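Local structure of magnetosome membrane protein MamB, putative Co/Zn/Cd cation transporter. Cation diffusion facilitator family (Desulfamplus magnetovallimortis, 6QFJ) at residues Ile26-Leu31 / Leu35-Asp40; Lys57-Ile62 / Val73-Phe78. The protein probably transports divalent metal cations across the magnetosome membrane as a cation diffusion facilitator, of which this chain is the C-terminal domain. All coordinates share one frame; numbering follows the deposited sequence.

Contact 1: Ile26-Leu31 / Leu35-Asp40; sequences IIAREL and LEFEID
Ile27 and Glu38 exchange a pair of backbone hydrogen bonds, and Arg29 and Glu36 exchange another, so 26-31 and 35-40 run antiparallel as the arms of a beta hairpin. The Ile27 pair is nearly straight: the N-H...O angle from Ile27 N to Glu38 O is 173°. Between these two hydrogen-bonded pairs, the non-hydrogen-bonded pair Ala28 and Phe37 brings the CA atoms to 4.5 Å.

On the face that carries Ile27, Arg29, Glu36 and Glu38, the last three form a salt-bridge network. The arginine chain starts between its backbone N and carbonyl carbon (chi1 70°) and bends again at chi3, bringing the guanidinium back toward both carboxylates. NH2 makes a 2.8 Å hydrogen-bonded salt bridge to Glu38 OE1, from above the carboxylate plane; NH1 forms a longer one with Glu36 OE1 at 3.5 Å. Both oxygens sit at the guanidinium edge, its plane 82° from the Glu38 carboxylate and nearly as steep to Glu36. A glutamine in place of Glu38 would probably strip the charge facing NH2, leaving Glu36 the arginine's one charged mate in the network and its end freer to turn.

The opposite face is mostly apolar: Ala28 CB lies 3.7 Å from Phe37 CE2, and Ile26 CG2 lies 3.9 Å from Ile39 CD1, side by side. Helix 2-15 packs here through Ala11 and Ile10, helix 49-66 through Ile63, and strand 71-79 bonds along the far side of 35-40.

Contact 2: Lys57-Ile62 / Val73-Phe78; sequences KEVNQI and VKVRLF
Val59 and Val75 make a small apolar contact where helix 49-66 lies against the third strand of the sheet, close to the middle of the domain. The two valines reach toward each other tip to tip, with CG1 of Val59 3.8 Å from CG2 of Val75. Each side chain leaves its backbone toward the other segment. On the helix, CG1 stands anti to the backbone N (chi1 171°), the branch that goes to the strand.

Strand 34-43, helix 49-66 and strand 71-79 form a beta-alpha-beta unit whose two strands are parallel neighbours, and this contact seats the connecting helix on the strand that follows it. Helix 2-15, the hairpin 22-31/34-43, helix 49-66 and strand 71-79 follow in the alpha-beta-beta-alpha-beta order of the ferredoxin-like C-terminal domain of cation diffusion facilitators, in the dimerisation-domain family of zinc transporters.

One helix residue further on, Asn60 meets Val73. Its CG is anti to the backbone N (chi1 -173°), which carries the amide round to the strand although CB points elsewhere; the amide crosses the valine obliquely, placing ND2 3.5 Å from Val73 CB and 3.7 Å from CG2. This is van der Waals contact of an amide nitrogen with an aliphatic side chain. Alternation along the strand puts Val73 and Val75 on the helix side, while Lys74 points away. Leu41 and Ile20 also touch Val59, and Ile63, on the next turn of the helix, packs on Val73.

How the contacts relate
Contact 1 closes before contact 2 opens along the chain, and their centres lie 11 Å apart within one small domain. They share a single mixed sheet, ordered 22-31, 34-43, 71-79: contact 1 joins the first two strands as a hairpin, and contact 2 lays helix 49-66 on the third. The seam between them is the parallel pairing of 34-43 with 71-79, where Ile39 N and O lie 2.8 Å from Lys74 O and 2.7 Å from Arg76 N, probable hydrogen bonds. Asp40 adds a salt bridge to Arg76. Hairpin and beta-alpha-beta unit thus overlap in the central strand, building the compact C-terminal domain that, by family, probably mediates dimerisation.

Contact 1: Ile26-Leu31 / Leu35-Asp40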
ATOM      1  N   ILE A  26       4.364  -4.235  -4.147  1.00 37.12           N
ATOM      2  CA  ILE A  26       4.972  -3.121  -3.379  1.00 38.08           C
ATOM      3  C   ILE A  26       6.314  -2.829  -3.995  1.00 41.16           C
ATOM      4  O   ILE A  26       7.174  -3.708  -4.077  1.00 40.63           O
ATOM      5  CB  ILE A  26       5.192  -3.458  -1.924  1.00 40.68           C
ATOM      6  CG1 ILE A  26       3.863  -3.790  -1.248  1.00 46.10           C
ATOM      7  CG2 ILE A  26       5.827  -2.263  -1.192  1.00 42.62           C
ATOM      8  CD1 ILE A  26       3.941  -4.155   0.218  1.00 45.94           C
ATOM      9  N   ILE A  27       6.493  -1.607  -4.455  1.00 40.59           N
ATOM     10  CA  ILE A  27       7.806  -1.186  -4.958  1.00 42.59           C
ATOM     11  C   ILE A  27       8.290  -0.014  -4.164  1.00 40.82           C
ATOM     12  O   ILE A  27       7.493   0.847  -3.794  1.00 39.60           O
ATOM     13  CB  ILE A  27       7.707  -0.836  -6.466  1.00 47.20           C
ATOM     14  CG1 ILE A  27       7.526  -2.125  -7.279  1.00 53.12           C
ATOM     15  CG2 ILE A  27       8.956  -0.158  -6.995  1.00 54.23           C
ATOM     16  CD1 ILE A  27       7.183  -1.875  -8.730  1.00 57.33           C
ATOM     17  N   ALA A  28       9.599   0.069  -3.944  1.00 45.99           N
ATOM     18  CA  ALA A  28      10.229   1.222  -3.252  1.00 45.16           C
ATOM     19  C   ALA A  28      11.503   1.634  -3.943  1.00 50.01           C
ATOM     20  O   ALA A  28      12.282   0.793  -4.340  1.00 49.47           O
ATOM     21  CB  ALA A  28      10.555   0.864  -1.809  1.00 45.56           C
ATOM     22  N   ARG A  29      11.743   2.935  -4.053  1.00 53.50           N
ATOM     23  CA  ARG A  29      13.049   3.371  -4.481  1.00 56.93           C
ATOM     24  C   ARG A  29      13.455   4.630  -3.760  1.00 57.37           C
ATOM     25  O   ARG A  29      12.626   5.346  -3.188  1.00 50.19           O
ATOM     26  CB  ARG A  29      13.099   3.591  -5.986  1.00 63.07           C
ATOM     27  CG  ARG A  29      12.315   4.774  -6.470  1.00 64.80           C
ATOM     28  CD  ARG A  29      12.280   4.829  -7.989  1.00 67.70           C
ATOM     29  NE  ARG A  29      11.388   3.826  -8.508  1.00 67.11           N
ATOM     30  CZ  ARG A  29      10.080   3.965  -8.531  1.00 71.64           C
ATOM     31  NH1 ARG A  29       9.523   5.084  -8.072  1.00 77.47           N
ATOM     32  NH2 ARG A  29       9.333   2.987  -8.995  1.00 75.08           N
ATOM     33  N   GLU A  30      14.749   4.902  -3.827  1.00 58.41           N
ATOM     34  CA  GLU A  30      15.300   6.063  -3.168  1.00 57.82           C
ATOM     35  C   GLU A  30      15.462   7.153  -4.178  1.00 59.26           C
ATOM     36  O   GLU A  30      16.021   6.945  -5.220  1.00 66.51           O
ATOM     37  CB  GLU A  30      16.632   5.813  -2.523  1.00 60.28           C
ATOM     38  CG  GLU A  30      16.559   4.617  -1.620  1.00 61.46           C
ATOM     39  CD  GLU A  30      17.847   4.364  -0.856  1.00 68.30           C
ATOM     40  OE1 GLU A  30      18.594   3.500  -1.323  1.00 72.38           O
ATOM     41  OE2 GLU A  30      18.136   4.996   0.185  1.00 70.09           O
ATOM     42  N   LEU A  31      14.942   8.310  -3.849  1.00 59.22           N
ATOM     43  CA  LEU A  31      15.214   9.525  -4.560  1.00 63.45           C
ATOM     44  C   LEU A  31      15.860  10.546  -3.600  1.00 62.94           C
ATOM     45  O   LEU A  31      15.155  11.278  -2.924  1.00 58.11           O
ATOM     46  CB  LEU A  31      13.924  10.073  -5.217  1.00 66.98           C
ATOM     47  CG  LEU A  31      14.261  11.279  -6.129  1.00 76.26           C
ATOM     48  CD1 LEU A  31      14.656  10.750  -7.508  1.00 78.44           C
ATOM     49  CD2 LEU A  31      13.141  12.315  -6.230  1.00 76.15           C
ATOM     50  N   LEU A  35      12.197   8.270   0.255  1.00 42.66           N
ATOM     51  CA  LEU A  35      11.745   6.993  -0.183  1.00 44.02           C
ATOM     52  C   LEU A  35      10.406   7.080  -0.914  1.00 43.25           C
ATOM     53  O   LEU A  35       9.389   7.530  -0.341  1.00 41.59           O
ATOM     54  CB  LEU A  35      11.604   6.070   0.995  1.00 45.33           C
ATOM     55  CG  LEU A  35      12.912   5.494   1.474  1.00 54.64           C
ATOM     56  CD1 LEU A  35      12.655   4.761   2.780  1.00 53.59           C
ATOM     57  CD2 LEU A  35      13.488   4.537   0.414  1.00 63.95           C
ATOM     58  N   GLU A  36      10.404   6.618  -2.150  1.00 44.01           N
ATOM     59  CA  GLU A  36       9.194   6.556  -2.972  1.00 46.18           C
ATOM     60  C   GLU A  36       8.580   5.168  -2.969  1.00 42.07           C
ATOM     61  O   GLU A  36       9.231   4.194  -3.343  1.00 42.75           O
ATOM     62  CB  GLU A  36       9.489   6.956  -4.404  1.00 48.78           C
ATOM     63  CG  GLU A  36       9.608   8.471  -4.522  1.00 59.86           C
ATOM     64  CD  GLU A  36      10.113   8.974  -5.846  1.00 64.45           C
ATOM     65  OE1 GLU A  36      10.538   8.147  -6.661  1.00 65.49           O
ATOM     66  OE2 GLU A  36      10.094  10.208  -6.011  1.00 67.11           O
ATOM     67  N   PHE A  37       7.338   5.094  -2.556  1.00 36.07           N
ATOM     68  CA  PHE A  37       6.622   3.804  -2.543  1.00 34.45           C
ATOM     69  C   PHE A  37       5.501   3.798  -3.567  1.00 34.85           C
ATOM     70  O   PHE A  37       4.776   4.798  -3.716  1.00 36.87           O
ATOM     71  CB  PHE A  37       6.033   3.522  -1.193  1.00 32.34           C
ATOM     72  CG  PHE A  37       7.058   3.237  -0.153  1.00 34.15           C
ATOM     73  CD1 PHE A  37       7.596   4.281   0.607  1.00 33.23           C
ATOM     74  CD2 PHE A  37       7.421   1.948   0.128  1.00 36.64           C
ATOM     75  CE1 PHE A  37       8.522   4.017   1.558  1.00 36.07           C
ATOM     76  CE2 PHE A  37       8.368   1.692   1.112  1.00 40.11           C
ATOM     77  CZ  PHE A  37       8.942   2.728   1.803  1.00 37.31           C
ATOM     78  N   GLU A  38       5.411   2.700  -4.318  1.00 36.25           N
ATOM     79  CA  GLU A  38       4.282   2.403  -5.208  1.00 35.55           C
ATOM     80  C   GLU A  38       3.638   1.169  -4.701  1.00 32.11           C
ATOM     81  O   GLU A  38       4.280   0.088  -4.633  1.00 34.84           O
ATOM     82  CB  GLU A  38       4.745   2.206  -6.653  1.00 41.59           C
ATOM     83  CG  GLU A  38       5.239   3.523  -7.258  1.00 48.28           C
ATOM     84  CD  GLU A  38       5.951   3.366  -8.580  1.00 55.82           C
ATOM     85  OE1 GLU A  38       6.634   2.361  -8.802  1.00 61.87           O
ATOM     86  OE2 GLU A  38       5.844   4.284  -9.382  1.00 64.83           O
ATOM     87  N   ILE A  39       2.392   1.307  -4.293  1.00 29.09           N
ATOM     88  CA  ILE A  39       1.667   0.219  -3.690  1.00 32.81           C
ATOM     89  C   ILE A  39       0.435  -0.113  -4.543  1.00 30.69           C
ATOM     90  O   ILE A  39      -0.466   0.763  -4.750  1.00 28.07           O
ATOM     91  CB  ILE A  39       1.229   0.576  -2.272  1.00 33.92           C
ATOM     92  CG1 ILE A  39       2.410   1.141  -1.496  1.00 39.97           C
ATOM     93  CG2 ILE A  39       0.595  -0.635  -1.595  1.00 33.46           C
ATOM     94  CD1 ILE A  39       3.010   0.313  -0.416  1.00 41.26           C
ATOM     95  N   ASP A  40       0.389  -1.361  -5.028  1.00 29.21           N
ATOM     96  CA  ASP A  40      -0.765  -1.880  -5.749  1.00 30.21           C
ATOM     97  C   ASP A  40      -1.519  -2.875  -4.903  1.00 28.50           C
ATOM     98  O   ASP A  40      -0.925  -3.827  -4.401  1.00 28.70           O
ATOM     99  CB  ASP A  40      -0.300  -2.514  -7.078  1.00 33.42           C
ATOM    100  CG  ASP A  40       0.302  -1.494  -8.024  1.00 38.95           C
ATOM    101  OD1 ASP A  40       0.154  -0.252  -7.771  1.00 44.67           O
ATOM    102  OD2 ASP A  40       0.997  -1.890  -8.971  1.00 53.51           O
TER

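Contact 2: Lys57-Ile62 / Val73-Phe78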
ATOM      1  N   LYS A  57      -5.958   6.600   1.679  1.00 29.05           N
ATOM      2  CA  LYS A  57      -5.604   7.325   2.894  1.00 35.31           C
ATOM      3  C   LYS A  57      -5.091   6.407   4.006  1.00 32.92           C
ATOM      4  O   LYS A  57      -4.077   6.727   4.689  1.00 27.39           O
ATOM      5  CB  LYS A  57      -6.801   8.204   3.360  1.00 41.48           C
ATOM      6  CG  LYS A  57      -7.087   9.371   2.346  1.00 52.54           C
ATOM      7  CD  LYS A  57      -6.437  10.681   2.752  1.00 68.81           C
ATOM      8  CE  LYS A  57      -5.010  10.793   2.230  1.00 78.40           C
ATOM      9  NZ  LYS A  57      -4.152  11.803   2.934  1.00 79.48           N
ATOM     10  N   GLU A  58      -5.777   5.263   4.239  1.00 28.38           N
ATOM     11  CA  GLU A  58      -5.248   4.270   5.251  1.00 28.54           C
ATOM     12  C   GLU A  58      -3.919   3.740   4.908  1.00 25.31           C
ATOM     13  O   GLU A  58      -3.038   3.570   5.787  1.00 28.24           O
ATOM     14  CB  GLU A  58      -6.182   3.029   5.439  1.00 31.14           C
ATOM     15  CG  GLU A  58      -7.366   3.223   6.376  1.00 40.86           C
ATOM     16  CD  GLU A  58      -8.215   1.909   6.653  1.00 50.01           C
ATOM     17  OE1 GLU A  58      -7.984   0.883   5.933  1.00 45.44           O
ATOM     18  OE2 GLU A  58      -9.058   1.886   7.628  1.00 55.29           O
ATOM     19  N   VAL A  59      -3.721   3.426   3.617  1.00 24.08           N
ATOM     20  CA  VAL A  59      -2.403   2.931   3.205  1.00 26.00           C
ATOM     21  C   VAL A  59      -1.284   3.931   3.400  1.00 24.98           C
ATOM     22  O   VAL A  59      -0.158   3.632   3.850  1.00 23.20           O
ATOM     23  CB  VAL A  59      -2.383   2.506   1.723  1.00 28.33           C
ATOM     24  CG1 VAL A  59      -0.970   2.211   1.255  1.00 27.96           C
ATOM     25  CG2 VAL A  59      -3.248   1.328   1.587  1.00 30.82           C
ATOM     26  N   ASN A  60      -1.606   5.155   3.113  1.00 27.77           N
ATOM     27  CA  ASN A  60      -0.663   6.242   3.273  1.00 27.73           C
ATOM     28  C   ASN A  60      -0.288   6.417   4.767  1.00 28.55           C
ATOM     29  O   ASN A  60       0.878   6.592   5.103  1.00 29.78           O
ATOM     30  CB  ASN A  60      -1.344   7.535   2.808  1.00 30.29           C
ATOM     31  CG  ASN A  60      -0.387   8.720   2.768  1.00 37.72           C
ATOM     32  OD1 ASN A  60      -0.465   9.612   3.608  1.00 44.22           O
ATOM     33  ND2 ASN A  60       0.463   8.760   1.776  1.00 43.60           N
ATOM     34  N   GLN A  61      -1.281   6.336   5.643  1.00 25.47           N
ATOM     35  CA  GLN A  61      -1.061   6.425   7.083  1.00 23.57           C
ATOM     36  C   GLN A  61      -0.120   5.316   7.532  1.00 23.62           C
ATOM     37  O   GLN A  61       0.836   5.531   8.273  1.00 21.80           O
ATOM     38  CB  GLN A  61      -2.442   6.301   7.760  1.00 24.83           C
ATOM     39  CG  GLN A  61      -2.428   6.478   9.292  1.00 26.16           C
ATOM     40  CD  GLN A  61      -1.863   5.332  10.057  1.00 25.96           C
ATOM     41  OE1 GLN A  61      -2.152   4.163   9.797  1.00 25.36           O
ATOM     42  NE2 GLN A  61      -1.010   5.655  11.059  1.00 28.46           N
ATOM     43  N   ILE A  62      -0.360   4.120   7.054  1.00 23.72           N
ATOM     44  CA  ILE A  62       0.529   2.987   7.434  1.00 24.05           C
ATOM     45  C   ILE A  62       1.947   3.223   7.084  1.00 24.39           C
ATOM     46  O   ILE A  62       2.850   3.111   7.927  1.00 27.23           O
ATOM     47  CB  ILE A  62       0.005   1.678   6.802  1.00 24.45           C
ATOM     48  CG1 ILE A  62      -1.325   1.337   7.415  1.00 24.78           C
ATOM     49  CG2 ILE A  62       1.007   0.564   6.993  1.00 23.18           C
ATOM     50  CD1 ILE A  62      -2.121   0.277   6.696  1.00 27.37           C
ATOM     51  N   VAL A  73       4.079   8.341  -1.523  1.00 32.88           N
ATOM     52  CA  VAL A  73       3.315   7.097  -1.588  1.00 33.11           C
ATOM     53  C   VAL A  73       2.326   7.198  -2.724  1.00 32.89           C
ATOM     54  O   VAL A  73       1.467   8.069  -2.737  1.00 31.95           O
ATOM     55  CB  VAL A  73       2.533   6.788  -0.270  1.00 31.85           C
ATOM     56  CG1 VAL A  73       1.822   5.437  -0.400  1.00 32.27           C
ATOM     57  CG2 VAL A  73       3.474   6.733   0.891  1.00 32.40           C
ATOM     58  N   LYS A  74       2.444   6.308  -3.678  1.00 34.53           N
ATOM     59  CA  LYS A  74       1.466   6.262  -4.751  1.00 35.64           C
ATOM     60  C   LYS A  74       0.690   4.901  -4.642  1.00 32.90           C
ATOM     61  O   LYS A  74       1.294   3.819  -4.706  1.00 27.42           O
ATOM     62  CB  LYS A  74       2.198   6.416  -6.046  1.00 40.81           C
ATOM     63  CG  LYS A  74       1.482   5.961  -7.289  1.00 45.81           C
ATOM     64  CD  LYS A  74       0.438   6.962  -7.750  1.00 52.00           C
ATOM     65  CE  LYS A  74      -0.087   6.513  -9.126  1.00 60.23           C
ATOM     66  NZ  LYS A  74      -1.559   6.570  -9.205  1.00 66.66           N
ATOM     67  N   VAL A  75      -0.633   4.969  -4.517  1.00 29.35           N
ATOM     68  CA  VAL A  75      -1.439   3.745  -4.282  1.00 29.83           C
ATOM     69  C   VAL A  75      -2.349   3.526  -5.484  1.00 30.16           C
ATOM     70  O   VAL A  75      -3.035   4.471  -5.883  1.00 27.21           O
ATOM     71  CB  VAL A  75      -2.305   3.880  -3.020  1.00 27.41           C
ATOM     72  CG1 VAL A  75      -3.072   2.591  -2.676  1.00 27.55           C
ATOM     73  CG2 VAL A  75      -1.451   4.261  -1.850  1.00 27.69           C
ATOM     74  N   ARG A  76      -2.354   2.298  -6.027  1.00 27.62           N
ATOM     75  CA  ARG A  76      -3.296   1.959  -7.069  1.00 31.38           C
ATOM     76  C   ARG A  76      -4.191   0.838  -6.598  1.00 26.77           C
ATOM     77  O   ARG A  76      -3.708  -0.117  -6.040  1.00 25.71           O
ATOM     78  CB  ARG A  76      -2.590   1.594  -8.355  1.00 32.81           C
ATOM     79  CG  ARG A  76      -1.866   2.797  -8.985  1.00 38.66           C
ATOM     80  CD  ARG A  76      -1.330   2.495 -10.351  1.00 41.08           C
ATOM     81  NE  ARG A  76      -0.440   1.338 -10.318  1.00 46.13           N
ATOM     82  CZ  ARG A  76       0.013   0.694 -11.415  1.00 54.43           C
ATOM     83  NH1 ARG A  76       0.812  -0.369 -11.291  1.00 48.27           N
ATOM     84  NH2 ARG A  76      -0.316   1.123 -12.657  1.00 56.79           N
ATOM     85  N   LEU A  77      -5.488   0.929  -6.881  1.00 27.47           N
ATOM     86  CA  LEU A  77      -6.462  -0.120  -6.450  1.00 28.01           C
ATOM     87  C   LEU A  77      -6.977  -0.884  -7.696  1.00 27.83           C
ATOM     88  O   LEU A  77      -7.357  -0.283  -8.719  1.00 25.98           O
ATOM     89  CB  LEU A  77      -7.633   0.486  -5.738  1.00 25.84           C
ATOM     90  CG  LEU A  77      -7.310   1.397  -4.540  1.00 26.51           C
ATOM     91  CD1 LEU A  77      -8.607   1.851  -3.933  1.00 26.93           C
ATOM     92  CD2 LEU A  77      -6.498   0.675  -3.537  1.00 23.98           C
ATOM     93  N   PHE A  78      -6.967  -2.215  -7.575  1.00 26.35           N
ATOM     94  CA  PHE A  78      -7.440  -3.116  -8.607  1.00 26.13           C
ATOM     95  C   PHE A  78      -8.524  -4.016  -8.056  1.00 24.37           C
ATOM     96  O   PHE A  78      -8.498  -4.400  -6.901  1.00 24.65           O
ATOM     97  CB  PHE A  78      -6.255  -3.967  -9.078  1.00 27.72           C
ATOM     98  CG  PHE A  78      -5.201  -3.188  -9.757  1.00 27.77           C
ATOM     99  CD1 PHE A  78      -5.220  -2.964 -11.128  1.00 30.10           C
ATOM    100  CD2 PHE A  78      -4.163  -2.666  -9.021  1.00 30.96           C
ATOM    101  CE1 PHE A  78      -4.213  -2.221 -11.748  1.00 30.93           C
ATOM    102  CE2 PHE A  78      -3.159  -1.935  -9.623  1.00 30.37           C
ATOM    103  CZ  PHE A  78      -3.159  -1.711 -10.998  1.00 32.18           C
TER